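Local coordinates for serpin-ZX (Arabidopsis thaliana, PDB 3LE2), which inhibits metacaspase-9 by covalent trapping after cleavage of its reactive centre loop, and limits the activity of the death-promoting protease RD21A to protect cells, at residues A[7-12]-A[379-384]; A[42-47]-A[325-330]; A[211-216]-A[224-229]. One frame throughout, in Å; residues are numbered along the deposited sequence.

Contact 1: residues A[7-12]-A[379-384]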
loop_
_atom_site.group_PDB
_atom_site.type_symbol
_atom_site.label_atom_id
_atom_site.label_comp_id
_atom_site.label_asym_id
_atom_site.label_seq_id
_atom_site.Cartn_x
_atom_site.Cartn_y
_atom_site.Cartn_z
ATOM N N GLU A 7 16.967 -3.041 8.350
ATOM C CA GLU A 7 16.223 -3.228 9.589
ATOM C C GLU A 7 15.143 -2.171 9.734
ATOM O O GLU A 7 14.058 -2.467 10.237
ATOM C CB GLU A 7 17.118 -3.342 10.850
ATOM C CG GLU A 7 18.400 -2.521 10.858
ATOM C CD GLU A 7 19.359 -2.881 12.017
ATOM O OE1 GLU A 7 19.127 -3.886 12.730
ATOM O OE2 GLU A 7 20.359 -2.151 12.212
ATOM N N SER A 8 15.436 -0.955 9.269
ATOM C CA SER A 8 14.432 0.117 9.201
ATOM C C SER A 8 13.204 -0.350 8.430
ATOM O O SER A 8 12.080 -0.273 8.921
ATOM C CB SER A 8 15.014 1.370 8.538
ATOM O OG SER A 8 15.743 2.164 9.462
ATOM N N ILE A 9 13.439 -0.848 7.220
ATOM C CA ILE A 9 12.376 -1.352 6.361
ATOM C C ILE A 9 11.637 -2.501 7.019
ATOM O O ILE A 9 10.413 -2.592 6.939
ATOM C CB ILE A 9 12.932 -1.840 5.017
ATOM C CG1 ILE A 9 13.522 -0.669 4.235
ATOM C CG2 ILE A 9 11.850 -2.548 4.203
ATOM C CD1 ILE A 9 14.129 -1.081 2.915
ATOM N N SER A 10 12.383 -3.379 7.674
ATOM C CA SER A 10 11.775 -4.518 8.345
ATOM C C SER A 10 10.905 -4.061 9.520
ATOM O O SER A 10 9.795 -4.556 9.707
ATOM C CB SER A 10 12.841 -5.517 8.805
ATOM O OG SER A 10 12.248 -6.739 9.221
ATOM N N LEU A 11 11.399 -3.114 10.310
ATOM C CA LEU A 11 10.574 -2.542 11.372
ATOM C C LEU A 11 9.340 -1.811 10.820
ATOM O O LEU A 11 8.236 -2.004 11.322
ATOM C CB LEU A 11 11.405 -1.613 12.258
ATOM C CG LEU A 11 12.555 -2.313 12.991
ATOM C CD1 LEU A 11 13.483 -1.304 13.628
ATOM C CD2 LEU A 11 12.025 -3.283 14.033
ATOM N N GLN A 12 9.529 -0.990 9.783
ATOM C CA GLN A 12 8.419 -0.257 9.167
ATOM C C GLN A 12 7.303 -1.176 8.711
ATOM O O GLN A 12 6.129 -0.886 8.930
ATOM C CB GLN A 12 8.880 0.560 7.964
ATOM C CG GLN A 12 9.611 1.831 8.286
ATOM C CD GLN A 12 9.548 2.824 7.133
ATOM O OE1 GLN A 12 9.825 4.017 7.304
ATOM N NE2 GLN A 12 9.166 2.334 5.954
ATOM N N THR A 379 14.309 -4.416 -2.535
ATOM C CA THR A 379 14.433 -3.544 -1.372
ATOM C C THR A 379 13.618 -4.052 -0.189
ATOM O O THR A 379 13.806 -3.595 0.939
ATOM C CB THR A 379 13.926 -2.133 -1.692
ATOM O OG1 THR A 379 12.539 -2.212 -2.020
ATOM C CG2 THR A 379 14.680 -1.543 -2.872
ATOM N N GLY A 380 12.696 -4.974 -0.447
ATOM C CA GLY A 380 11.744 -5.388 0.572
ATOM C C GLY A 380 10.678 -4.344 0.908
ATOM O O GLY A 380 9.876 -4.552 1.807
ATOM N N VAL A 381 10.660 -3.220 0.195
ATOM C CA VAL A 381 9.649 -2.190 0.431
ATOM C C VAL A 381 8.230 -2.680 0.051
ATOM O O VAL A 381 8.035 -3.327 -0.980
ATOM C CB VAL A 381 10.010 -0.874 -0.322
ATOM C CG1 VAL A 381 8.804 0.086 -0.415
ATOM C CG2 VAL A 381 11.208 -0.183 0.339
ATOM N N VAL A 382 7.246 -2.376 0.895
ATOM C CA VAL A 382 5.856 -2.787 0.647
ATOM C C VAL A 382 5.040 -1.677 -0.027
ATOM O O VAL A 382 4.870 -0.609 0.551
ATOM C CB VAL A 382 5.178 -3.186 1.980
ATOM C CG1 VAL A 382 3.670 -3.456 1.798
ATOM C CG2 VAL A 382 5.917 -4.381 2.606
ATOM N N LEU A 383 4.538 -1.923 -1.242
ATOM C CA LEU A 383 3.675 -0.944 -1.932
ATOM C C LEU A 383 2.244 -0.920 -1.423
ATOM O O LEU A 383 1.649 0.146 -1.306
ATOM C CB LEU A 383 3.621 -1.196 -3.441
ATOM C CG LEU A 383 4.838 -0.761 -4.239
ATOM C CD1 LEU A 383 6.002 -1.724 -3.940
ATOM C CD2 LEU A 383 4.499 -0.752 -5.716
ATOM N N PHE A 384 1.679 -2.099 -1.169
ATOM C CA PHE A 384 0.266 -2.203 -0.799
ATOM C C PHE A 384 0.065 -3.273 0.248
ATOM O O PHE A 384 0.706 -4.323 0.196
ATOM C CB PHE A 384 -0.604 -2.600 -2.008
ATOM C CG PHE A 384 -0.676 -1.564 -3.096
ATOM C CD1 PHE A 384 -1.374 -0.378 -2.901
ATOM C CD2 PHE A 384 -0.083 -1.795 -4.334
ATOM C CE1 PHE A 384 -1.462 0.569 -3.915
ATOM C CE2 PHE A 384 -0.162 -0.850 -5.346
ATOM C CZ PHE A 384 -0.851 0.338 -5.135
#
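The CA atoms of Ile9 and Val381 lie 6.6 Å apart where helix 5-25 passes the turn that links strands 370-376 and 382-388, neighbouring antiparallel strands of serpin sheet B. The contact is small, burying 122 Å² in all, and from the helix it is carried by Ile9. Its CG1 stands beside the backbone N (chi1 -65°) and chi2 is extended, which carries CD1 to the turn while CG2 branches off to a second place on it. CD1 ends close to the peptide carbonyl of Thr379, 3.2 Å from Thr379 O, a tight approach for a methyl group. CG2 rests near the next carbonyl, 3.7 Å from Gly380 O. Both of these carbonyls point to the helix side, so the isoleucine packs on backbone as much as on side chains. Its apolar partner is Val381, which meets it at about a right angle, with Ile9 CD1 4.0 Å from Val381 CG2.

Within the turn, Gly380 takes a positive phi of 72°, a conformation that favours glycine and here lets the chain turn past Ile9. Its carbonyl has a polar partner as well, receiving a hydrogen bond from ND2 of Asn13 on the same helix. Phe74 of helix 68-83 also touches Ile9, and that helix covers Thr379 through Ile78 and Val82. Farther along, Leu383 and Phe384 both face Val374 of strand 370-376 in a classic beta bulge. An ST turn fixes the bend itself: the backbone N of Val381 donates to Thr379 OG1 at 3.1 Å, with an angle of 163° at the hydrogen.

Contact 2: residues A[42-47]-A[325-330]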
loop_
_atom_site.group_PDB
_atom_site.type_symbol
_atom_site.label_atom_id
_atom_site.label_comp_id
_atom_site.label_asym_id
_atom_site.label_seq_id
_atom_site.Cartn_x
_atom_site.Cartn_y
_atom_site.Cartn_z
ATOM N N VAL A 42 5.710 8.250 3.204
ATOM C CA VAL A 42 6.195 9.407 2.442
ATOM C C VAL A 42 5.573 10.722 2.943
ATOM O O VAL A 42 6.262 11.730 3.077
ATOM C CB VAL A 42 5.900 9.266 0.945
ATOM C CG1 VAL A 42 5.968 10.631 0.261
ATOM C CG2 VAL A 42 6.860 8.277 0.292
ATOM N N VAL A 43 4.274 10.706 3.226
ATOM C CA VAL A 43 3.624 11.876 3.813
ATOM C C VAL A 43 4.173 12.207 5.209
ATOM O O VAL A 43 4.490 13.367 5.505
ATOM C CB VAL A 43 2.093 11.705 3.900
ATOM C CG1 VAL A 43 1.473 12.928 4.542
ATOM C CG2 VAL A 43 1.508 11.490 2.520
ATOM N N LEU A 44 4.274 11.187 6.061
ATOM C CA LEU A 44 4.787 11.367 7.418
ATOM C C LEU A 44 6.228 11.894 7.416
ATOM O O LEU A 44 6.590 12.708 8.265
ATOM C CB LEU A 44 4.658 10.081 8.238
ATOM C CG LEU A 44 3.216 9.629 8.493
ATOM C CD1 LEU A 44 3.173 8.248 9.134
ATOM C CD2 LEU A 44 2.458 10.641 9.360
ATOM N N SER A 45 7.030 11.453 6.446
ATOM C CA SER A 45 8.383 11.998 6.255
ATOM C C SER A 45 8.352 13.495 5.891
ATOM O O SER A 45 9.148 14.283 6.397
ATOM C CB SER A 45 9.136 11.221 5.176
ATOM O OG SER A 45 9.256 9.849 5.513
ATOM N N ILE A 46 7.436 13.874 5.005
ATOM C CA ILE A 46 7.218 15.278 4.678
ATOM C C ILE A 46 6.821 16.103 5.911
ATOM O O ILE A 46 7.303 17.209 6.116
ATOM C CB ILE A 46 6.161 15.416 3.571
ATOM C CG1 ILE A 46 6.716 14.839 2.265
ATOM C CG2 ILE A 46 5.780 16.869 3.382
ATOM C CD1 ILE A 46 5.704 14.740 1.156
ATOM N N ILE A 47 5.959 15.543 6.748
ATOM C CA ILE A 47 5.520 16.235 7.951
ATOM C C ILE A 47 6.640 16.358 8.979
ATOM O O ILE A 47 6.791 17.388 9.638
ATOM C CB ILE A 47 4.340 15.506 8.599
ATOM C CG1 ILE A 47 3.140 15.512 7.654
ATOM C CG2 ILE A 47 3.999 16.135 9.944
ATOM C CD1 ILE A 47 2.022 14.590 8.084
ATOM N N SER A 325 -4.565 18.819 9.270
ATOM C CA SER A 325 -6.010 18.625 9.330
ATOM C C SER A 325 -6.390 17.226 8.832
ATOM O O SER A 325 -7.203 16.527 9.446
ATOM C CB SER A 325 -6.725 19.690 8.484
ATOM O OG SER A 325 -6.292 21.005 8.811
ATOM N N ASN A 326 -5.800 16.827 7.709
ATOM C CA ASN A 326 -6.159 15.573 7.072
ATOM C C ASN A 326 -5.004 15.023 6.278
ATOM O O ASN A 326 -4.164 15.770 5.746
ATOM C CB ASN A 326 -7.314 15.751 6.076
ATOM C CG ASN A 326 -8.425 16.647 6.587
ATOM O OD1 ASN A 326 -8.306 17.874 6.583
ATOM N ND2 ASN A 326 -9.529 16.037 6.993
ATOM N N ILE A 327 -4.990 13.704 6.166
ATOM C CA ILE A 327 -4.101 13.037 5.234
ATOM C C ILE A 327 -4.957 12.124 4.374
ATOM O O ILE A 327 -5.308 11.010 4.775
ATOM C CB ILE A 327 -2.991 12.242 5.940
ATOM C CG1 ILE A 327 -2.140 13.178 6.810
ATOM C CG2 ILE A 327 -2.124 11.505 4.916
ATOM C CD1 ILE A 327 -1.194 12.431 7.763
ATOM N N PHE A 328 -5.293 12.626 3.188
ATOM C CA PHE A 328 -6.157 11.918 2.243
ATOM C C PHE A 328 -5.364 10.950 1.370
ATOM O O PHE A 328 -4.423 11.353 0.677
ATOM C CB PHE A 328 -6.918 12.924 1.373
ATOM C CG PHE A 328 -7.886 13.786 2.146
ATOM C CD1 PHE A 328 -7.627 15.140 2.353
ATOM C CD2 PHE A 328 -9.059 13.239 2.672
ATOM C CE1 PHE A 328 -8.540 15.953 3.059
ATOM C CE2 PHE A 328 -9.964 14.033 3.385
ATOM C CZ PHE A 328 -9.703 15.393 3.579
ATOM N N HIS A 329 -5.739 9.675 1.410
ATOM C CA HIS A 329 -5.034 8.651 0.640
ATOM C C HIS A 329 -5.980 7.808 -0.203
ATOM O O HIS A 329 -7.060 7.414 0.240
ATOM C CB HIS A 329 -4.207 7.735 1.561
ATOM C CG HIS A 329 -3.499 6.626 0.839
ATOM N ND1 HIS A 329 -2.434 6.849 -0.011
ATOM C CD2 HIS A 329 -3.694 5.283 0.851
ATOM C CE1 HIS A 329 -2.017 5.696 -0.503
ATOM N NE2 HIS A 329 -2.759 4.729 0.007
ATOM N N LYS A 330 -5.551 7.521 -1.421
ATOM C CA LYS A 330 -6.320 6.669 -2.299
ATOM C C LYS A 330 -5.414 5.667 -3.008
ATOM O O LYS A 330 -4.304 6.003 -3.448
ATOM C CB LYS A 330 -7.081 7.509 -3.329
ATOM C CG LYS A 330 -7.963 6.693 -4.294
ATOM C CD LYS A 330 -9.386 6.520 -3.777
ATOM C CE LYS A 330 -10.395 6.698 -4.903
ATOM N NZ LYS A 330 -11.770 6.968 -4.408
#
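Helix 37-49, the B helix of serpins, packs here against the face of sheet A at strand 326-335, with Ile327 packed against Val43, Leu44 and Ile47. The helix and strand segments run nearly antiparallel, at 155°, and their axes come within 10.8 Å. This spacing is filled by aliphatic side chains, and all four touching residues are buried.

Ile327 divides its two branches between successive turns of the helix. Its CG2, anti to the backbone N, lies alongside Val43, whose side chain slides past in the opposite direction; Val43 CG1 and Ile327 CG2 are 3.9 Å apart. The other branch is extended (chi2 168°) and meets Ile47 tip to tip, with CD1 of Ile47 3.9 Å from CD1 of Ile327. Leu44 adds a looser touch from the flank, Leu44 CD2 lying 4.4 Å from Ile327 CD1. Val43 and Ile47 are four residues apart, so one strand residue spans a full helical turn.

On the adjoining strand 167-176, Phe169 continues the apolar layer, touching both Val43 and Ile47. Phe328 turns to the other side of the sheet, toward Leu156 and Ser160. The next residue, His329, returns to the helix side, where its NE2 is hydrogen-bonded to the backbone N of Ser36, just ahead of the helix. Strands 167-176 and 326-335 are paired in parallel in this stressed native form; this interface of their inner face with the B helix is typical of the serpin shutter region, where sheet A parts to admit the cleaved reactive centre loop.

Contact 3: residues A[211-216]-A[224-229]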
loop_
_atom_site.group_PDB
_atom_site.type_symbol
_atom_site.label_atom_id
_atom_site.label_comp_id
_atom_site.label_asym_id
_atom_site.label_seq_id
_atom_site.Cartn_x
_atom_site.Cartn_y
_atom_site.Cartn_z
ATOM N N LYS A 211 2.849 -25.089 -11.634
ATOM C CA LYS A 211 3.345 -25.085 -10.271
ATOM C C LYS A 211 3.275 -23.667 -9.710
ATOM O O LYS A 211 3.399 -22.695 -10.452
ATOM C CB LYS A 211 4.765 -25.638 -10.243
ATOM C CG LYS A 211 4.874 -27.066 -10.797
ATOM C CD LYS A 211 6.300 -27.625 -10.684
ATOM C CE LYS A 211 6.474 -28.948 -11.453
ATOM N NZ LYS A 211 5.761 -30.117 -10.844
ATOM N N GLN A 212 3.058 -23.538 -8.406
ATOM C CA GLN A 212 2.969 -22.209 -7.795
ATOM C C GLN A 212 3.927 -22.025 -6.600
ATOM O O GLN A 212 4.294 -22.990 -5.935
ATOM C CB GLN A 212 1.524 -21.917 -7.360
ATOM C CG GLN A 212 0.433 -22.187 -8.431
ATOM C CD GLN A 212 0.505 -21.242 -9.611
ATOM O OE1 GLN A 212 0.891 -20.083 -9.470
ATOM N NE2 GLN A 212 0.141 -21.735 -10.789
ATOM N N TYR A 213 4.328 -20.781 -6.340
ATOM C CA TYR A 213 5.033 -20.427 -5.104
ATOM C C TYR A 213 4.074 -20.468 -3.909
ATOM O O TYR A 213 3.465 -19.452 -3.549
ATOM C CB TYR A 213 5.650 -19.020 -5.203
ATOM C CG TYR A 213 6.733 -18.869 -6.257
ATOM C CD1 TYR A 213 8.011 -19.386 -6.048
ATOM C CD2 TYR A 213 6.479 -18.190 -7.457
ATOM C CE1 TYR A 213 9.006 -19.252 -7.005
ATOM C CE2 TYR A 213 7.455 -18.050 -8.413
ATOM C CZ TYR A 213 8.726 -18.589 -8.179
ATOM O OH TYR A 213 9.720 -18.454 -9.117
ATOM N N VAL A 214 3.925 -21.638 -3.299
ATOM C CA VAL A 214 3.078 -21.760 -2.118
ATOM C C VAL A 214 3.817 -22.441 -0.957
ATOM O O VAL A 214 4.471 -23.467 -1.149
ATOM C CB VAL A 214 1.794 -22.549 -2.433
ATOM C CG1 VAL A 214 0.874 -22.591 -1.217
ATOM C CG2 VAL A 214 1.076 -21.939 -3.625
ATOM N N SER A 215 3.726 -21.855 0.237
ATOM C CA SER A 215 4.200 -22.501 1.460
ATOM C C SER A 215 3.047 -22.594 2.463
ATOM O O SER A 215 2.220 -21.685 2.563
ATOM C CB SER A 215 5.362 -21.729 2.106
ATOM O OG SER A 215 6.507 -21.671 1.276
ATOM N N ALA A 216 3.013 -23.689 3.215
ATOM C CA ALA A 216 2.060 -23.847 4.296
ATOM C C ALA A 216 2.740 -23.651 5.641
ATOM O O ALA A 216 3.893 -24.029 5.842
ATOM C CB ALA A 216 1.394 -25.218 4.226
ATOM N N GLY A 224 2.745 -16.646 -3.533
ATOM C CA GLY A 224 3.388 -15.507 -4.164
ATOM C C GLY A 224 3.129 -15.536 -5.660
ATOM O O GLY A 224 3.278 -16.586 -6.286
ATOM N N LEU A 225 2.718 -14.404 -6.227
ATOM C CA LEU A 225 2.543 -14.266 -7.689
ATOM C C LEU A 225 3.385 -13.117 -8.227
ATOM O O LEU A 225 2.980 -11.958 -8.127
ATOM C CB LEU A 225 1.073 -14.013 -8.065
ATOM C CG LEU A 225 0.010 -15.092 -7.836
ATOM C CD1 LEU A 225 -1.338 -14.580 -8.233
ATOM C CD2 LEU A 225 0.312 -16.356 -8.611
ATOM N N PRO A 226 4.555 -13.430 -8.803
ATOM C CA PRO A 226 5.467 -12.426 -9.371
ATOM C C PRO A 226 4.873 -11.696 -10.583
ATOM O O PRO A 226 4.171 -12.310 -11.401
ATOM C CB PRO A 226 6.679 -13.254 -9.849
ATOM C CG PRO A 226 6.440 -14.643 -9.400
ATOM C CD PRO A 226 4.991 -14.808 -9.093
ATOM N N TYR A 227 5.184 -10.402 -10.692
ATOM C CA TYR A 227 4.800 -9.581 -11.835
ATOM C C TYR A 227 5.904 -9.589 -12.881
ATOM O O TYR A 227 7.092 -9.570 -12.539
ATOM C CB TYR A 227 4.532 -8.125 -11.411
ATOM C CG TYR A 227 3.276 -7.941 -10.596
ATOM C CD1 TYR A 227 2.029 -7.988 -11.200
ATOM C CD2 TYR A 227 3.335 -7.721 -9.218
ATOM C CE1 TYR A 227 0.879 -7.840 -10.467
ATOM C CE2 TYR A 227 2.181 -7.563 -8.470
ATOM C CZ TYR A 227 0.951 -7.623 -9.108
ATOM O OH TYR A 227 -0.218 -7.466 -8.398
ATOM N N LEU A 228 5.494 -9.615 -14.147
ATOM C CA LEU A 228 6.387 -9.437 -15.287
ATOM C C LEU A 228 7.327 -8.249 -15.081
ATOM O O LEU A 228 6.912 -7.178 -14.644
ATOM C CB LEU A 228 5.566 -9.214 -16.562
ATOM C CG LEU A 228 6.416 -8.991 -17.812
ATOM C CD1 LEU A 228 7.213 -10.268 -18.166
ATOM C CD2 LEU A 228 5.550 -8.517 -18.972
ATOM N N GLN A 229 8.589 -8.438 -15.436
ATOM C CA GLN A 229 9.630 -7.470 -15.116
ATOM C C GLN A 229 10.071 -6.663 -16.332
ATOM O O GLN A 229 10.295 -5.450 -16.241
ATOM C CB GLN A 229 10.828 -8.220 -14.554
ATOM C CG GLN A 229 11.569 -7.525 -13.441
ATOM C CD GLN A 229 12.570 -8.454 -12.793
ATOM O OE1 GLN A 229 12.450 -9.671 -12.906
ATOM N NE2 GLN A 229 13.562 -7.892 -12.123
HETATM O O HOH W 1 2.971 -18.735 -8.092
#
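The ring of Tyr213 runs past Gly224 to Pro226, where its CE2 lies 3.7 Å from Pro226 CG in an oblique approach. Gly224 O lies near the plane of the same ring, at its edge, and 3.6 Å from Tyr213 CB. With chi1 at -64° the ring is carried along the partner strand.

These residues belong to the hairpin of strands 212-217 and 220-226 in serpin sheet B. Tyr213 is the centre of an inverse gamma turn, closed by a weak bond from Val214 N to Gln212 O. One direct hydrogen bond joins the segments: Gly224 N donates to Tyr213 O at 2.9 Å, nearly straight at the hydrogen (163°) and in the carbonyl plane. The second link of this pair is made by a water in the same gap, between Tyr213 N and Gly224 O. It accepts from Tyr213 N (3.0 Å) and donates to Gly224 O (2.8 Å). In Gln212 the bend at chi2 (-67°) brings the amide back toward the gap, where OE1 takes the water's second donated bond at 2.8 Å. Beside that amide, Leu225 CD2 approaches OE1 from across the contact.

Three hydrogen bonds hold the water in place, and they satisfy a backbone N-H and a carbonyl that do not meet directly; the solvent molecule acts as part of the hairpin's pairing.

Overall arrangement
From the N terminus, helix 5-25 comes first, and contact 1 joins it to the turn before strand 382-388, closing a loop over almost the whole chain. Contact 2 lies within that loop: helix 37-49 meets strand 326-335 some 280 residues later. Contact 3 sits inside both, a short closure between neighbouring strands of a hairpin, so the three nest without crossing. Contact 1 ties the first helix to the turn between the last two strands of sheet B, contact 2 joins the B helix to sheet A, and contact 3 is internal to sheet B. The centres of contacts 2 and 3 are about 32 Å apart, on opposite sides of the chain's centre.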